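Local coordinates for high-affinity zinc uptake system protein znuA (Streptococcus suis, PDB 3MFQ), which binds zinc and probably captures divalent metal ions outside the cell membrane for delivery to an ABC-type uptake transporter, at residues A[146-151]-A[268-273]; A[139-144]-A[264-269]; A[154-159]-A[180-185]. One frame throughout, in Å; residues are numbered along the deposited sequence.

Contact 1. Residues A[146-151]-A[268-273]; sequences DDLHAW and DMYKHN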
loop_
_atom_site.group_PDB
_atom_site.type_symbol
_atom_site.label_atom_id
_atom_site.label_comp_id
_atom_site.label_asym_id
_atom_site.label_seq_id
_atom_site.Cartn_x
_atom_site.Cartn_y
_atom_site.Cartn_z
ATOM N N ASP A 146 3.730 -15.341 -6.487
ATOM C CA ASP A 146 3.267 -16.619 -5.954
ATOM C C ASP A 146 4.178 -17.096 -4.826
ATOM O O ASP A 146 3.721 -17.372 -3.716
ATOM C CB ASP A 146 3.217 -17.676 -7.059
ATOM C CG ASP A 146 2.241 -17.324 -8.161
ATOM O OD1 ASP A 146 2.382 -17.860 -9.279
ATOM O OD2 ASP A 146 1.331 -16.509 -7.910
ATOM N N ASP A 147 5.470 -17.195 -5.126
ATOM C CA ASP A 147 6.464 -17.600 -4.141
ATOM C C ASP A 147 6.396 -16.688 -2.923
ATOM O O ASP A 147 6.521 -17.141 -1.786
ATOM C CB ASP A 147 7.868 -17.551 -4.750
ATOM C CG ASP A 147 7.992 -18.400 -6.003
ATOM O OD1 ASP A 147 8.982 -18.225 -6.742
ATOM O OD2 ASP A 147 7.100 -19.238 -6.253
ATOM N N LEU A 148 6.194 -15.398 -3.176
ATOM C CA LEU A 148 6.098 -14.405 -2.113
ATOM C C LEU A 148 4.978 -14.725 -1.129
ATOM O O LEU A 148 5.170 -14.655 0.084
ATOM C CB LEU A 148 5.891 -13.011 -2.708
ATOM C CG LEU A 148 5.647 -11.884 -1.702
ATOM C CD1 LEU A 148 6.792 -11.787 -0.706
ATOM C CD2 LEU A 148 5.436 -10.554 -2.414
ATOM N N HIS A 149 3.808 -15.073 -1.655
ATOM C CA HIS A 149 2.661 -15.381 -0.810
ATOM C C HIS A 149 2.972 -16.542 0.125
ATOM O O HIS A 149 2.559 -16.545 1.284
ATOM C CB HIS A 149 1.427 -15.697 -1.655
ATOM C CG HIS A 149 0.180 -15.896 -0.849
ATOM N ND1 HIS A 149 -0.753 -14.899 -0.661
ATOM C CD2 HIS A 149 -0.285 -16.976 -0.176
ATOM C CE1 HIS A 149 -1.739 -15.356 0.090
ATOM N NE2 HIS A 149 -1.478 -16.614 0.397
ATOM N N ALA A 150 3.705 -17.526 -0.384
ATOM C CA ALA A 150 4.101 -18.674 0.421
ATOM C C ALA A 150 5.101 -18.254 1.492
ATOM O O ALA A 150 5.091 -18.781 2.603
ATOM C CB ALA A 150 4.690 -19.760 -0.462
ATOM N N TRP A 151 5.958 -17.299 1.150
ATOM C CA TRP A 151 6.968 -16.798 2.072
ATOM C C TRP A 151 6.321 -16.091 3.254
ATOM O O TRP A 151 6.679 -16.332 4.406
ATOM C CB TRP A 151 7.911 -15.839 1.346
ATOM C CG TRP A 151 9.032 -15.314 2.195
ATOM C CD1 TRP A 151 10.275 -15.859 2.337
ATOM C CD2 TRP A 151 9.016 -14.135 3.007
ATOM N NE1 TRP A 151 11.032 -15.096 3.190
ATOM C CE2 TRP A 151 10.283 -14.031 3.617
ATOM C CE3 TRP A 151 8.054 -13.158 3.281
ATOM C CZ2 TRP A 151 10.611 -12.991 4.482
ATOM C CZ3 TRP A 151 8.382 -12.127 4.139
ATOM C CH2 TRP A 151 9.649 -12.051 4.730
ATOM N N ASP A 268 10.233 -6.597 -1.914
ATOM C CA ASP A 268 11.139 -6.288 -0.814
ATOM C C ASP A 268 10.437 -5.456 0.252
ATOM O O ASP A 268 10.598 -5.696 1.446
ATOM C CB ASP A 268 12.393 -5.577 -1.326
ATOM C CG ASP A 268 13.296 -6.496 -2.127
ATOM O OD1 ASP A 268 13.067 -7.724 -2.103
ATOM O OD2 ASP A 268 14.235 -5.995 -2.778
ATOM N N MET A 269 9.649 -4.480 -0.186
ATOM C CA MET A 269 8.843 -3.694 0.733
ATOM C C MET A 269 7.941 -4.620 1.534
ATOM O O MET A 269 7.685 -4.394 2.713
ATOM C CB MET A 269 8.005 -2.668 -0.031
ATOM C CG MET A 269 6.994 -1.915 0.822
ATOM S SD MET A 269 5.470 -2.835 1.115
ATOM C CE MET A 269 4.788 -2.902 -0.538
ATOM N N TYR A 270 7.463 -5.669 0.881
ATOM C CA TYR A 270 6.570 -6.623 1.520
ATOM C C TYR A 270 7.292 -7.411 2.603
ATOM O O TYR A 270 6.825 -7.504 3.740
ATOM C CB TYR A 270 6.019 -7.592 0.482
ATOM C CG TYR A 270 4.571 -7.941 0.680
ATOM C CD1 TYR A 270 4.151 -8.624 1.810
ATOM C CD2 TYR A 270 3.620 -7.596 -0.272
ATOM C CE1 TYR A 270 2.831 -8.944 1.990
ATOM C CE2 TYR A 270 2.292 -7.918 -0.098
ATOM C CZ TYR A 270 1.903 -8.592 1.037
ATOM O OH TYR A 270 0.582 -8.923 1.230
ATOM N N LYS A 271 8.428 -7.991 2.233
ATOM C CA LYS A 271 9.219 -8.779 3.166
ATOM C C LYS A 271 9.613 -7.926 4.359
ATOM O O LYS A 271 9.503 -8.357 5.506
ATOM C CB LYS A 271 10.470 -9.330 2.478
ATOM C CG LYS A 271 10.182 -10.292 1.338
ATOM C CD LYS A 271 11.472 -10.820 0.728
ATOM C CE LYS A 271 11.188 -11.779 -0.415
ATOM N NZ LYS A 271 12.443 -12.296 -1.026
ATOM N N HIS A 272 10.070 -6.711 4.080
ATOM C CA HIS A 272 10.435 -5.765 5.125
ATOM C C HIS A 272 9.309 -5.604 6.139
ATOM O O HIS A 272 9.528 -5.691 7.348
ATOM C CB HIS A 272 10.781 -4.409 4.514
ATOM C CG HIS A 272 10.934 -3.313 5.523
ATOM N ND1 HIS A 272 12.154 -2.961 6.056
ATOM C CD2 HIS A 272 10.020 -2.494 6.093
ATOM C CE1 HIS A 272 11.986 -1.968 6.914
ATOM N NE2 HIS A 272 10.699 -1.667 6.954
ATOM N N ASN A 273 8.102 -5.364 5.639
ATOM C CA ASN A 273 6.942 -5.226 6.504
ATOM C C ASN A 273 6.722 -6.477 7.345
ATOM O O ASN A 273 6.557 -6.398 8.562
ATOM C CB ASN A 273 5.692 -4.907 5.682
ATOM C CG ASN A 273 5.646 -3.459 5.228
ATOM O OD1 ASN A 273 6.564 -2.683 5.493
ATOM N ND2 ASN A 273 4.569 -3.088 4.547
#
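A side-by-side pair of parallel helices, 131-156 and 266-281, is joined here by L148 and W151 on one helix and Y270 and K271 on the other. Over residues 146-151 and 268-273 the axes approach to 11.0 Å and run nearly parallel, 3° apart, and the gap is bridged by side chains, with no hydrogen bond across it. W151, with CG anti to the backbone N (chi1 -177°), lays its indole against K271, and the lysine crosses one face. K271 CG stands 3.9 Å from the centroid of the W151 six-membered ring, a CH-pi contact close to the ring normal. CZ3 of W151 also comes to 3.6 Å from K271 CA. Extended beyond CG, the lysine carries its ammonium toward the pyrrole part, but K271 NZ lies 5.3 Å from the centroid of the W151 five-membered ring, at most a weak attraction. On the buried side, L148 CD2 meets Y270 CD2 obliquely at 4.1 Å, and I109 of helix 109-123 touches both residues. A long helix spanning both lobes, as 131-156 appears to do, is a hallmark of TroA-like metal-binding receptors.

Contact 2. Residues A[139-144]-A[264-269]; sequences EKYQAQ and DTFIDM
F266 and I267, in the first turn of helix 266-281, meet Y141 and Q144 of helix 131-156. Just before that turn, T265 holds the N-cap position: its OG1 accepts from D268 N at 3.4 Å, a weak capping bond, and the backbone bond from M269 N to T265 O starts the regular helix. T265 itself makes no contact with residues 139-144, its side chain resting on D18 of helix 14-24.

F266 comes next and makes the first touch. The phenol oxygen of Y141 approaches its ring obliquely, with Y141 OH 3.5 Å from F266 CD2, and the same oxygen lies near CB. The two side chains cross at about a right angle. F266 also stacks on Y112 and meets Y270, so it sits among aromatic neighbours, while its backbone N is hydrogen-bonded to OD2 of D18.

I267 follows and supplies most of the apolar contact. Its CG1 is anti to the carbonyl carbon (chi1 -62°) and CD1 extends further, so that the branch reaches out to meet the tyrosine coming from the opposite direction. I267 CD1 lies 3.7 Å from Y141 CE1 and 3.9 Å from Q144 CB. Within helix 131-156, NE2 of Q144 lies at the edge of the Y141 ring, in its plane. A water hydrogen-bonded to Y141 OH accepts from I267 N at 3.2 Å, which links the phenol to the backbone of the helix start.

No direct hydrogen bond crosses between the segments. The chemistry implies an apolar seam with one wet polar point, where the amides of a helix's first turn draw on a threonine, an aspartate and a water shared with the tyrosine.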
loop_
_atom_site.group_PDB
_atom_site.type_symbol
_atom_site.label_atom_id
_atom_site.label_comp_id
_atom_site.label_asym_id
_atom_site.label_seq_id
_atom_site.Cartn_x
_atom_site.Cartn_y
_atom_site.Cartn_z
ATOM N N GLU A 139 4.966 -13.292 -16.626
ATOM C CA GLU A 139 4.858 -14.621 -16.040
ATOM C C GLU A 139 5.892 -14.833 -14.939
ATOM O O GLU A 139 5.589 -15.417 -13.899
ATOM C CB GLU A 139 4.994 -15.700 -17.112
ATOM C CG GLU A 139 3.883 -15.693 -18.141
ATOM C CD GLU A 139 3.798 -16.999 -18.902
ATOM O OE1 GLU A 139 4.523 -17.948 -18.535
ATOM O OE2 GLU A 139 3.004 -17.080 -19.863
ATOM N N LYS A 140 7.109 -14.350 -15.168
ATOM C CA LYS A 140 8.180 -14.491 -14.190
ATOM C C LYS A 140 7.884 -13.721 -12.905
ATOM O O LYS A 140 8.253 -14.155 -11.816
ATOM C CB LYS A 140 9.515 -14.033 -14.776
ATOM C CG LYS A 140 10.665 -14.091 -13.786
ATOM C CD LYS A 140 11.945 -13.529 -14.382
ATOM C CE LYS A 140 13.075 -13.538 -13.363
ATOM N NZ LYS A 140 14.353 -13.049 -13.949
ATOM N N TYR A 141 7.218 -12.578 -13.033
ATOM C CA TYR A 141 6.886 -11.771 -11.863
ATOM C C TYR A 141 5.643 -12.308 -11.157
ATOM O O TYR A 141 5.541 -12.245 -9.932
ATOM C CB TYR A 141 6.707 -10.298 -12.238
ATOM C CG TYR A 141 6.549 -9.377 -11.043
ATOM C CD1 TYR A 141 7.522 -9.321 -10.052
ATOM C CD2 TYR A 141 5.436 -8.558 -10.911
ATOM C CE1 TYR A 141 7.385 -8.481 -8.960
ATOM C CE2 TYR A 141 5.291 -7.714 -9.823
ATOM C CZ TYR A 141 6.268 -7.679 -8.853
ATOM O OH TYR A 141 6.123 -6.840 -7.774
ATOM N N GLN A 142 4.700 -12.836 -11.929
ATOM C CA GLN A 142 3.528 -13.474 -11.346
ATOM C C GLN A 142 3.968 -14.612 -10.436
ATOM O O GLN A 142 3.487 -14.747 -9.311
ATOM C CB GLN A 142 2.594 -14.005 -12.434
ATOM C CG GLN A 142 1.865 -12.930 -13.223
ATOM C CD GLN A 142 0.786 -12.227 -12.417
ATOM O OE1 GLN A 142 -0.038 -11.498 -12.969
ATOM N NE2 GLN A 142 0.784 -12.445 -11.107
ATOM N N ALA A 143 4.893 -15.425 -10.934
ATOM C CA ALA A 143 5.419 -16.550 -10.175
ATOM C C ALA A 143 6.164 -16.069 -8.939
ATOM O O ALA A 143 6.116 -16.710 -7.891
ATOM C CB ALA A 143 6.325 -17.397 -11.043
ATOM N N GLN A 144 6.863 -14.947 -9.068
ATOM C CA GLN A 144 7.586 -14.371 -7.941
ATOM C C GLN A 144 6.610 -13.904 -6.874
ATOM O O GLN A 144 6.894 -13.992 -5.679
ATOM C CB GLN A 144 8.468 -13.210 -8.396
ATOM C CG GLN A 144 9.677 -13.636 -9.206
ATOM C CD GLN A 144 10.525 -12.462 -9.637
ATOM O OE1 GLN A 144 11.591 -12.634 -10.223
ATOM N NE2 GLN A 144 10.054 -11.257 -9.346
ATOM N N ASP A 264 12.859 -0.812 -1.393
ATOM C CA ASP A 264 13.034 -0.411 -2.787
ATOM C C ASP A 264 11.908 -0.897 -3.695
ATOM O O ASP A 264 11.124 -0.101 -4.208
ATOM C CB ASP A 264 14.374 -0.932 -3.308
ATOM C CG ASP A 264 14.622 -0.565 -4.749
ATOM O OD1 ASP A 264 14.239 0.555 -5.150
ATOM O OD2 ASP A 264 15.207 -1.394 -5.477
ATOM N N THR A 265 11.841 -2.207 -3.899
ATOM C CA THR A 265 10.830 -2.789 -4.768
ATOM C C THR A 265 9.636 -3.262 -3.953
ATOM O O THR A 265 9.653 -3.212 -2.723
ATOM C CB THR A 265 11.391 -3.971 -5.577
ATOM O OG1 THR A 265 11.581 -5.097 -4.713
ATOM C CG2 THR A 265 12.718 -3.594 -6.216
ATOM N N PHE A 266 8.604 -3.729 -4.648
ATOM C CA PHE A 266 7.366 -4.144 -3.999
ATOM C C PHE A 266 7.559 -5.373 -3.122
ATOM O O PHE A 266 7.199 -5.369 -1.946
ATOM C CB PHE A 266 6.279 -4.408 -5.041
ATOM C CG PHE A 266 5.043 -5.039 -4.475
ATOM C CD1 PHE A 266 4.069 -4.265 -3.869
ATOM C CD2 PHE A 266 4.858 -6.410 -4.542
ATOM C CE1 PHE A 266 2.931 -4.846 -3.342
ATOM C CE2 PHE A 266 3.723 -6.998 -4.018
ATOM C CZ PHE A 266 2.757 -6.215 -3.417
ATOM N N ILE A 267 8.125 -6.427 -3.699
ATOM C CA ILE A 267 8.327 -7.670 -2.968
ATOM C C ILE A 267 9.234 -7.460 -1.762
ATOM O O ILE A 267 9.032 -8.067 -0.713
ATOM C CB ILE A 267 8.911 -8.771 -3.869
ATOM C CG1 ILE A 267 7.942 -9.098 -5.006
ATOM C CG2 ILE A 267 9.210 -10.019 -3.058
ATOM C CD1 ILE A 267 8.404 -10.230 -5.892
ATOM N N ASP A 268 10.233 -6.597 -1.914
ATOM C CA ASP A 268 11.139 -6.288 -0.814
ATOM C C ASP A 268 10.437 -5.456 0.252
ATOM O O ASP A 268 10.598 -5.696 1.446
ATOM C CB ASP A 268 12.393 -5.577 -1.326
ATOM C CG ASP A 268 13.296 -6.496 -2.127
ATOM O OD1 ASP A 268 13.067 -7.724 -2.103
ATOM O OD2 ASP A 268 14.235 -5.995 -2.778
ATOM N N MET A 269 9.649 -4.480 -0.186
ATOM C CA MET A 269 8.843 -3.694 0.733
ATOM C C MET A 269 7.941 -4.620 1.534
ATOM O O MET A 269 7.685 -4.394 2.713
ATOM C CB MET A 269 8.005 -2.668 -0.031
ATOM C CG MET A 269 6.994 -1.915 0.822
ATOM S SD MET A 269 5.470 -2.835 1.115
ATOM C CE MET A 269 4.788 -2.902 -0.538
HETATM O O HOH W 1 8.312 -6.102 -6.844
#

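Contact 3. Residues A[154-159]-A[180-185]; sequences KELSVI and YDFTLY
L156 packs closely against Y180 and F182, and I159 adds a second touch on F182; all four residues are buried. The closest packing is at the leucine, where L156 CD2 lies 3.7 Å from Y180 CB and 3.8 Å from Y180 CG. That methyl meets the root of the tyrosine obliquely, and the two side chains cross at about a right angle. From the same leucine, CG reaches F182 CE1 at 4.1 Å in an oblique approach. I159 sends its chain out straight (chi2 179°), with CG1 anti to the carbonyl carbon, and its terminal methyl arrives at the rim of the phenylalanine: I159 CD1 is 4.2 Å from F182 CZ, near the plane of the ring.

The fold explains who meets here. Strand 183-185 runs parallel to strand 165-167, with helix 174-179 between them in sequence, a beta-alpha-beta unit, and Y180 and F182 belong to the link from that helix into the second strand. Helix 131-156 comes to its end against this link. F176 touches both L156 and Y180, and V274 and L281 of helix 266-281 rest on L156 and I159.

Away from this apolar cluster the chain is looser and open to solvent. After L156 it folds into a type I beta turn closed by the bond from I159 N to L156 O at 2.8 Å, which brings I159 back toward F182 while S157 and V158 are exposed. S157 OG donates to K154 O at 2.8 Å, standing 38° out of the carbonyl plane. On the other segment D181, also exposed, pairs its carboxylate with K161 in a salt bridge.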
loop_
_atom_site.group_PDB
_atom_site.type_symbol
_atom_site.label_atom_id
_atom_site.label_comp_id
_atom_site.label_asym_id
_atom_site.label_seq_id
_atom_site.Cartn_x
_atom_site.Cartn_y
_atom_site.Cartn_z
ATOM N N LYS A 154 4.512 -18.736 5.641
ATOM C CA LYS A 154 5.469 -19.439 6.484
ATOM C C LYS A 154 6.075 -18.481 7.499
ATOM O O LYS A 154 6.335 -18.850 8.642
ATOM C CB LYS A 154 6.569 -20.082 5.632
ATOM C CG LYS A 154 7.659 -20.790 6.433
ATOM C CD LYS A 154 8.505 -21.705 5.551
ATOM C CE LYS A 154 7.677 -22.848 4.969
ATOM N NZ LYS A 154 8.389 -23.563 3.869
ATOM N N GLU A 155 6.285 -17.240 7.073
ATOM C CA GLU A 155 6.917 -16.241 7.920
ATOM C C GLU A 155 6.001 -15.828 9.073
ATOM O O GLU A 155 6.443 -15.698 10.214
ATOM C CB GLU A 155 7.311 -15.019 7.087
ATOM C CG GLU A 155 8.392 -14.151 7.714
ATOM C CD GLU A 155 9.779 -14.754 7.595
ATOM O OE1 GLU A 155 9.937 -15.763 6.878
ATOM O OE2 GLU A 155 10.717 -14.212 8.219
ATOM N N LEU A 156 4.722 -15.634 8.768
ATOM C CA LEU A 156 3.745 -15.189 9.759
ATOM C C LEU A 156 3.318 -16.298 10.713
ATOM O O LEU A 156 2.917 -16.031 11.846
ATOM C CB LEU A 156 2.513 -14.616 9.059
ATOM C CG LEU A 156 2.447 -13.098 8.886
ATOM C CD1 LEU A 156 3.829 -12.508 8.680
ATOM C CD2 LEU A 156 1.517 -12.734 7.740
ATOM N N SER A 157 3.404 -17.540 10.246
ATOM C CA SER A 157 2.938 -18.694 11.010
ATOM C C SER A 157 3.634 -18.822 12.358
ATOM O O SER A 157 3.296 -19.690 13.158
ATOM C CB SER A 157 3.146 -19.980 10.211
ATOM O OG SER A 157 4.523 -20.307 10.141
ATOM N N VAL A 158 4.612 -17.958 12.604
ATOM C CA VAL A 158 5.369 -18.005 13.844
ATOM C C VAL A 158 4.750 -17.105 14.913
ATOM O O VAL A 158 5.166 -17.126 16.070
ATOM C CB VAL A 158 6.839 -17.606 13.619
ATOM C CG1 VAL A 158 7.082 -16.170 14.070
ATOM C CG2 VAL A 158 7.767 -18.565 14.349
ATOM N N ILE A 159 3.750 -16.320 14.521
ATOM C CA ILE A 159 3.091 -15.403 15.448
ATOM C C ILE A 159 1.827 -16.016 16.049
ATOM O O ILE A 159 0.919 -16.418 15.320
ATOM C CB ILE A 159 2.744 -14.062 14.772
ATOM C CG1 ILE A 159 4.014 -13.384 14.257
ATOM C CG2 ILE A 159 2.014 -13.150 15.742
ATOM C CD1 ILE A 159 3.764 -12.066 13.568
ATOM N N TYR A 180 -4.242 -13.157 5.983
ATOM C CA TYR A 180 -3.469 -13.987 6.901
ATOM C C TYR A 180 -4.033 -14.009 8.307
ATOM O O TYR A 180 -3.296 -13.881 9.278
ATOM C CB TYR A 180 -2.020 -13.514 6.935
ATOM C CG TYR A 180 -1.493 -13.241 5.556
ATOM C CD1 TYR A 180 -0.873 -14.236 4.819
ATOM C CD2 TYR A 180 -1.650 -11.995 4.977
ATOM C CE1 TYR A 180 -0.403 -13.989 3.548
ATOM C CE2 TYR A 180 -1.190 -11.736 3.715
ATOM C CZ TYR A 180 -0.566 -12.735 2.999
ATOM O OH TYR A 180 -0.099 -12.485 1.733
ATOM N N ASP A 181 -5.343 -14.175 8.409
ATOM C CA ASP A 181 -5.989 -14.312 9.704
ATOM C C ASP A 181 -5.427 -13.317 10.714
ATOM O O ASP A 181 -4.873 -13.708 11.745
ATOM C CB ASP A 181 -5.811 -15.735 10.227
ATOM C CG ASP A 181 -6.654 -16.013 11.449
ATOM O OD1 ASP A 181 -7.832 -15.596 11.470
ATOM O OD2 ASP A 181 -6.137 -16.652 12.386
ATOM N N PHE A 182 -5.571 -12.031 10.411
ATOM C CA PHE A 182 -5.077 -10.978 11.287
ATOM C C PHE A 182 -6.163 -9.973 11.641
ATOM O O PHE A 182 -7.164 -9.850 10.939
ATOM C CB PHE A 182 -3.909 -10.250 10.634
ATOM C CG PHE A 182 -2.584 -10.556 11.257
ATOM C CD1 PHE A 182 -1.831 -11.631 10.819
ATOM C CD2 PHE A 182 -2.092 -9.769 12.281
ATOM C CE1 PHE A 182 -0.611 -11.914 11.391
ATOM C CE2 PHE A 182 -0.872 -10.045 12.858
ATOM C CZ PHE A 182 -0.131 -11.120 12.413
ATOM N N THR A 183 -5.947 -9.250 12.736
ATOM C CA THR A 183 -6.861 -8.199 13.168
ATOM C C THR A 183 -6.134 -6.861 13.206
ATOM O O THR A 183 -5.088 -6.736 13.844
ATOM C CB THR A 183 -7.438 -8.493 14.564
ATOM O OG1 THR A 183 -8.246 -9.675 14.510
ATOM C CG2 THR A 183 -8.285 -7.329 15.045
ATOM N N LEU A 184 -6.690 -5.864 12.526
ATOM C CA LEU A 184 -6.058 -4.550 12.439
ATOM C C LEU A 184 -6.864 -3.453 13.124
ATOM O O LEU A 184 -8.070 -3.319 12.905
ATOM C CB LEU A 184 -5.819 -4.162 10.976
ATOM C CG LEU A 184 -5.438 -2.698 10.728
ATOM C CD1 LEU A 184 -4.038 -2.409 11.247
ATOM C CD2 LEU A 184 -5.545 -2.350 9.252
ATOM N N TYR A 185 -6.184 -2.666 13.951
ATOM C CA TYR A 185 -6.777 -1.471 14.533
ATOM C C TYR A 185 -5.991 -0.245 14.088
ATOM O O TYR A 185 -4.777 -0.314 13.897
ATOM C CB TYR A 185 -6.792 -1.551 16.060
ATOM C CG TYR A 185 -7.578 -2.717 16.612
ATOM C CD1 TYR A 185 -6.996 -3.616 17.491
ATOM C CD2 TYR A 185 -8.900 -2.918 16.250
ATOM C CE1 TYR A 185 -7.709 -4.681 17.998
ATOM C CE2 TYR A 185 -9.621 -3.981 16.751
ATOM C CZ TYR A 185 -9.021 -4.859 17.624
ATOM O OH TYR A 185 -9.736 -5.919 18.124
#

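Contacts 1 and 2 clamp the same two helices, 131-156 and 266-281, at successive places; they touch through L148 with I267 and with F266, and their centres lie about 8 Å apart. Contact 3 uses the far end of helix 131-156 but pairs it with the link into strand 183-185, and its centre is about 20 Å from that of contact 2. It is the fully buried one, apolar throughout, whereas contacts 1 and 2 are each half buried and half at the margin, with a lysine lying on an indole in one and a bridging water in the other. Y180 ties contact 3 to contact 1 by packing against H149 and Y270.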